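Local coordinates for mevalonate kinase, putative (Leishmania major, PDB 2HFS), which probably catalyses the ATP-dependent phosphorylation of (R)-mevalonate to (R)-5-phosphomevalonate, an early step of isoprenoid and sterol biosynthesis, at residues Thr13-Gly18 / Tyr44-Leu49; Glu35-Gly40 / Leu167-Arg172. All blocks are in the same frame, centred on the assembly; numbering follows the deposited sequence.

Interaction 1 (Thr13-Gly18 / Tyr44-Leu49); sequences TGKNIG and YTECRL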
loop_
_atom_site.group_PDB
_atom_site.type_symbol
_atom_site.label_atom_id
_atom_site.label_comp_id
_atom_site.label_asym_id
_atom_site.label_seq_id
_atom_site.Cartn_x
_atom_site.Cartn_y
_atom_site.Cartn_z
ATOM N N THR A 13 -16.214 -18.684 6.857
ATOM C CA THR A 13 -17.487 -17.974 6.989
ATOM C C THR A 13 -17.274 -16.547 7.480
ATOM O O THR A 13 -18.232 -15.768 7.592
ATOM C CB THR A 13 -18.431 -18.676 8.001
ATOM O OG1 THR A 13 -17.785 -18.752 9.297
ATOM C CG2 THR A 13 -18.712 -20.133 7.609
ATOM N N GLY A 14 -16.024 -16.211 7.792
ATOM C CA GLY A 14 -15.699 -14.875 8.297
ATOM C C GLY A 14 -15.419 -13.934 7.144
ATOM O O GLY A 14 -15.619 -14.312 5.978
ATOM N N LYS A 15 -14.935 -12.731 7.461
ATOM C CA LYS A 15 -14.544 -11.758 6.448
ATOM C C LYS A 15 -13.028 -11.481 6.527
ATOM O O LYS A 15 -12.569 -10.547 7.211
ATOM C CB LYS A 15 -15.373 -10.479 6.564
ATOM C CG LYS A 15 -15.162 -9.507 5.409
ATOM C CD LYS A 15 -16.342 -8.553 5.242
ATOM C CE LYS A 15 -16.105 -7.608 4.081
ATOM N NZ LYS A 15 -16.312 -8.309 2.788
ATOM N N ASN A 16 -12.265 -12.326 5.835
ATOM C CA ASN A 16 -10.808 -12.312 5.899
ATOM C C ASN A 16 -10.241 -11.406 4.839
ATOM O O ASN A 16 -10.236 -11.749 3.668
ATOM C CB ASN A 16 -10.262 -13.721 5.750
ATOM C CG ASN A 16 -10.736 -14.617 6.852
ATOM O OD1 ASN A 16 -10.400 -14.411 8.028
ATOM N ND2 ASN A 16 -11.561 -15.578 6.501
ATOM N N ILE A 17 -9.768 -10.244 5.275
ATOM C CA ILE A 17 -9.355 -9.220 4.336
ATOM C C ILE A 17 -7.951 -8.689 4.632
ATOM O O ILE A 17 -7.440 -8.840 5.752
ATOM C CB ILE A 17 -10.370 -8.044 4.367
ATOM C CG1 ILE A 17 -10.217 -7.236 5.661
ATOM C CG2 ILE A 17 -11.825 -8.552 4.165
ATOM C CD1 ILE A 17 -11.167 -6.063 5.793
ATOM N N GLY A 18 -7.383 -8.010 3.639
ATOM C CA GLY A 18 -6.141 -7.221 3.799
ATOM C C GLY A 18 -6.368 -5.861 3.164
ATOM O O GLY A 18 -6.874 -5.787 2.044
ATOM N N TYR A 44 -10.177 -3.152 0.253
ATOM C CA TYR A 44 -9.504 -4.359 0.725
ATOM C C TYR A 44 -9.584 -5.463 -0.289
ATOM O O TYR A 44 -10.386 -5.415 -1.236
ATOM C CB TYR A 44 -10.146 -4.831 2.039
ATOM C CG TYR A 44 -11.607 -5.139 1.894
ATOM C CD1 TYR A 44 -12.039 -6.437 1.588
ATOM C CD2 TYR A 44 -12.568 -4.135 2.037
ATOM C CE1 TYR A 44 -13.381 -6.729 1.435
ATOM C CE2 TYR A 44 -13.932 -4.417 1.884
ATOM C CZ TYR A 44 -14.322 -5.709 1.577
ATOM O OH TYR A 44 -15.647 -6.007 1.439
ATOM N N THR A 45 -8.736 -6.464 -0.084
ATOM C CA THR A 45 -8.804 -7.693 -0.840
ATOM C C THR A 45 -9.302 -8.749 0.164
ATOM O O THR A 45 -8.823 -8.803 1.322
ATOM C CB THR A 45 -7.394 -8.048 -1.369
ATOM O OG1 THR A 45 -7.045 -7.153 -2.443
ATOM C CG2 THR A 45 -7.378 -9.411 -2.020
ATOM N N GLU A 46 -10.290 -9.541 -0.254
ATOM C CA GLU A 46 -10.816 -10.626 0.598
ATOM C C GLU A 46 -10.433 -12.012 0.057
ATOM O O GLU A 46 -10.411 -12.216 -1.170
ATOM C CB GLU A 46 -12.332 -10.490 0.757
ATOM C CG GLU A 46 -12.969 -11.684 1.473
ATOM C CD GLU A 46 -14.463 -11.538 1.711
ATOM O OE1 GLU A 46 -15.138 -10.835 0.928
ATOM O OE2 GLU A 46 -14.956 -12.144 2.692
ATOM N N CYS A 47 -10.093 -12.934 0.966
ATOM C CA CYS A 47 -9.802 -14.325 0.624
ATOM C C CYS A 47 -10.820 -15.247 1.314
ATOM O O CYS A 47 -11.092 -15.112 2.520
ATOM C CB CYS A 47 -8.358 -14.704 1.003
ATOM S SG CYS A 47 -8.019 -16.477 0.842
ATOM N N ARG A 48 -11.398 -16.157 0.530
ATOM C CA ARG A 48 -12.284 -17.201 1.027
ATOM C C ARG A 48 -11.632 -18.521 0.667
ATOM O O ARG A 48 -11.082 -18.671 -0.444
ATOM C CB ARG A 48 -13.655 -17.139 0.342
ATOM C CG ARG A 48 -14.542 -15.956 0.686
ATOM C CD ARG A 48 -15.890 -15.939 -0.083
ATOM N NE ARG A 48 -16.810 -16.964 0.415
ATOM C CZ ARG A 48 -18.144 -16.945 0.297
ATOM N NH1 ARG A 48 -18.761 -15.933 -0.304
ATOM N NH2 ARG A 48 -18.864 -17.942 0.800
ATOM N N LEU A 49 -11.713 -19.466 1.597
ATOM C CA LEU A 49 -11.137 -20.787 1.442
ATOM C C LEU A 49 -12.153 -21.886 1.731
ATOM O O LEU A 49 -13.035 -21.714 2.557
ATOM C CB LEU A 49 -9.972 -20.953 2.415
ATOM C CG LEU A 49 -8.750 -20.061 2.219
ATOM C CD1 LEU A 49 -7.773 -20.393 3.336
ATOM C CD2 LEU A 49 -8.100 -20.316 0.849
HETATM O O HOH W 1 -13.293 -14.288 3.953
#
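Ile17 and Tyr44 form the tight end of this contact, where strand 17-25 pairs with strand 36-52 in an antiparallel beta hairpin of this GHMP-family kinase. Ile17 CG2 presses on the ring at Tyr44 CD1, 3.3 Å away, approaching obliquely, while Ile17 CD1 reaches Tyr44 CG and CB. Tyr44 CG lies between its own backbone N and carbonyl carbon (chi1 59°), a crowded position that sets it 4.0 Å from Ile17 CB; Glu46 CB meets the ring edge in plane. Gly18 and Thr45 make a hydrogen-bonded pair, with Gly18 N to Thr45 O at 2.8 Å and Thr45 N to Gly18 O at 2.9 Å. Ile17 and Glu46 form the adjoining non-hydrogen-bonded pair, after which Cys47 N binds Asn16 O at 3.0 Å.

On the N-terminal side of Asn16 the pairing ends and the contact opens to solvent. Lys15 crosses Tyr44 and Glu46 at about right angles, and the bend at chi4 (76°) sets NZ 2.7 Å from Tyr44 OH, to which it donates. Its salt bridge to Glu46 OE1 is weak, at 3.3 Å. A water bridges the diverging backbones, accepting from Asn16 N and lying 2.8 Å from Cys47 O, with Glu46 OE2 also within bonding distance. Asn16 ND2 bonds the same water only weakly; its stronger partner is Glu128, on helix 114-130. The ammonium of Lys15 would be expected to polarise the Tyr44 hydroxyl, whose oxygen accepts its bond; here charge and water take over from the backbone ladder.

Interaction 2 (Glu35-Gly40 / Leu167-Arg172); sequences EAIVAG and LILYRR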
loop_
_atom_site.group_PDB
_atom_site.type_symbol
_atom_site.label_atom_id
_atom_site.label_comp_id
_atom_site.label_asym_id
_atom_site.label_seq_id
_atom_site.Cartn_x
_atom_site.Cartn_y
_atom_site.Cartn_z
ATOM N N GLU A 35 11.106 9.769 9.207
ATOM C CA GLU A 35 9.817 9.160 9.540
ATOM C C GLU A 35 8.916 9.216 8.304
ATOM O O GLU A 35 8.994 10.166 7.522
ATOM C CB GLU A 35 9.146 9.893 10.699
ATOM C CG GLU A 35 9.989 10.045 11.970
ATOM C CD GLU A 35 9.204 10.630 13.135
ATOM O OE1 GLU A 35 8.068 11.120 12.949
ATOM O OE2 GLU A 35 9.720 10.601 14.264
ATOM N N ALA A 36 8.078 8.196 8.131
ATOM C CA ALA A 36 7.116 8.140 7.028
ATOM C C ALA A 36 5.694 7.935 7.558
ATOM O O ALA A 36 5.496 7.387 8.639
ATOM C CB ALA A 36 7.496 7.032 6.029
ATOM N N ILE A 37 4.709 8.421 6.818
ATOM C CA ILE A 37 3.324 8.214 7.176
ATOM C C ILE A 37 2.710 7.389 6.055
ATOM O O ILE A 37 2.679 7.808 4.890
ATOM C CB ILE A 37 2.566 9.560 7.426
ATOM C CG1 ILE A 37 3.256 10.395 8.529
ATOM C CG2 ILE A 37 1.081 9.294 7.778
ATOM C CD1 ILE A 37 2.667 11.838 8.761
ATOM N N VAL A 38 2.257 6.199 6.427
ATOM C CA VAL A 38 1.605 5.279 5.516
ATOM C C VAL A 38 0.147 5.104 5.922
ATOM O O VAL A 38 -0.200 5.096 7.118
ATOM C CB VAL A 38 2.318 3.911 5.468
ATOM C CG1 VAL A 38 1.633 2.988 4.477
ATOM C CG2 VAL A 38 3.788 4.081 5.098
ATOM N N ALA A 39 -0.709 4.983 4.918
ATOM C CA ALA A 39 -2.124 4.922 5.163
ATOM C C ALA A 39 -2.651 3.593 4.669
ATOM O O ALA A 39 -2.541 3.281 3.472
ATOM C CB ALA A 39 -2.808 6.071 4.485
ATOM N N GLY A 40 -3.183 2.799 5.589
ATOM C CA GLY A 40 -3.906 1.582 5.231
ATOM C C GLY A 40 -5.351 1.949 4.961
ATOM O O GLY A 40 -6.081 2.355 5.878
ATOM N N LEU A 167 -3.744 5.000 9.854
ATOM C CA LEU A 167 -2.492 5.705 9.637
ATOM C C LEU A 167 -1.418 5.083 10.497
ATOM O O LEU A 167 -1.687 4.637 11.622
ATOM C CB LEU A 167 -2.626 7.190 9.961
ATOM C CG LEU A 167 -3.585 8.021 9.122
ATOM C CD1 LEU A 167 -3.466 9.475 9.538
ATOM C CD2 LEU A 167 -3.356 7.880 7.608
ATOM N N ILE A 168 -0.207 5.050 9.953
ATOM C CA ILE A 168 0.907 4.317 10.541
ATOM C C ILE A 168 2.193 5.103 10.368
ATOM O O ILE A 168 2.548 5.489 9.253
ATOM C CB ILE A 168 1.025 2.921 9.898
ATOM C CG1 ILE A 168 -0.225 2.095 10.233
ATOM C CG2 ILE A 168 2.336 2.200 10.321
ATOM C CD1 ILE A 168 -0.252 0.705 9.657
ATOM N N LEU A 169 2.881 5.318 11.486
ATOM C CA LEU A 169 4.200 5.931 11.484
ATOM C C LEU A 169 5.243 4.852 11.234
ATOM O O LEU A 169 5.307 3.849 11.958
ATOM C CB LEU A 169 4.457 6.642 12.819
ATOM C CG LEU A 169 5.599 7.660 12.918
ATOM C CD1 LEU A 169 5.307 8.908 12.064
ATOM C CD2 LEU A 169 5.803 8.042 14.384
ATOM N N TYR A 170 6.056 5.070 10.204
ATOM C CA TYR A 170 6.999 4.081 9.687
ATOM C C TYR A 170 8.391 4.680 9.647
ATOM O O TYR A 170 8.615 5.716 9.022
ATOM C CB TYR A 170 6.514 3.625 8.298
ATOM C CG TYR A 170 7.510 3.083 7.263
ATOM C CD1 TYR A 170 7.354 3.417 5.916
ATOM C CD2 TYR A 170 8.542 2.205 7.601
ATOM C CE1 TYR A 170 8.203 2.929 4.940
ATOM C CE2 TYR A 170 9.407 1.700 6.623
ATOM C CZ TYR A 170 9.225 2.071 5.293
ATOM O OH TYR A 170 10.055 1.604 4.292
ATOM N N ARG A 171 9.319 4.049 10.363
ATOM C CA ARG A 171 10.710 4.504 10.358
ATOM C C ARG A 171 11.703 3.367 10.556
ATOM O O ARG A 171 11.405 2.372 11.217
ATOM C CB ARG A 171 10.937 5.616 11.391
ATOM C CG ARG A 171 10.708 5.227 12.836
ATOM C CD ARG A 171 11.072 6.326 13.822
ATOM N NE ARG A 171 12.518 6.518 13.912
ATOM C CZ ARG A 171 13.112 7.590 14.428
ATOM N NH1 ARG A 171 12.392 8.601 14.902
ATOM N NH2 ARG A 171 14.435 7.659 14.457
ATOM N N ARG A 172 12.881 3.523 9.963
ATOM C CA ARG A 172 14.003 2.631 10.226
ATOM C C ARG A 172 14.690 2.997 11.552
ATOM O O ARG A 172 15.542 3.891 11.601
ATOM C CB ARG A 172 14.987 2.648 9.056
ATOM C CG ARG A 172 14.796 1.500 8.081
ATOM C CD ARG A 172 13.949 1.807 6.871
ATOM N NE ARG A 172 14.342 0.971 5.735
ATOM C CZ ARG A 172 13.740 0.975 4.552
ATOM N NH1 ARG A 172 12.696 1.766 4.329
ATOM N NH2 ARG A 172 14.180 0.180 3.584
HETATM O O HOH W 2 9.456 8.593 15.750
#
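The Tyr170 ring meets Ala36 and Val38 obliquely, chiefly at CD1: Ala36 CB lies 3.6 Å from that atom and Val38 CG2 3.7 Å. Phe179 of the next strand also meets this ring, their planes about 25° apart. The other flat groups, the Glu35 carboxylate and the Arg171 guanidinium, are turned 58° against each other, and Glu35 OE2 approaches Arg171 NH1 obliquely in a long salt bridge of 3.4 Å.

From this end an antiparallel ladder runs to Ala39 and Leu167, joining two strands of the kinase's mixed sheet whose paired segments lie 127 residues apart in the chain. Ala36 with Tyr170 and Val38 with Ile168 are hydrogen-bonded pairs, the bond from Val38 N to Ile168 O being nearly straight at 177°. On the opposite face from Tyr170, Leu167 CD2 packs on Ala39 CB at 3.7 Å, while Leu169 CD1 lies 3.6 Å from Glu35 OE1; helix 216-239 covers this face. Its Arg234 forms a salt bridge with Glu35 OE1, so that two arginines pair with the carboxylate, which would be expected to stabilise its negative charge.

In the fold
Strand 36-52 serves both contacts, and through it one mixed sheet spans their centres, about 24 Å apart. Interaction 1 joins the strand's later part to its hairpin partner 17-25; interaction 2 joins its beginning to strand 166-172, a partner distant in sequence. The first lies about 17 Å from the chain centre and is partly buried, with polar groups and water at its fraying edge. The second, about 11 Å from that centre, is buried and mostly apolar on both faces, its charges confined to one end. Helix 114-130 borders interaction 1, whereas helix 216-239 packs against interaction 2, so different helices lie against the strand at the two contacts.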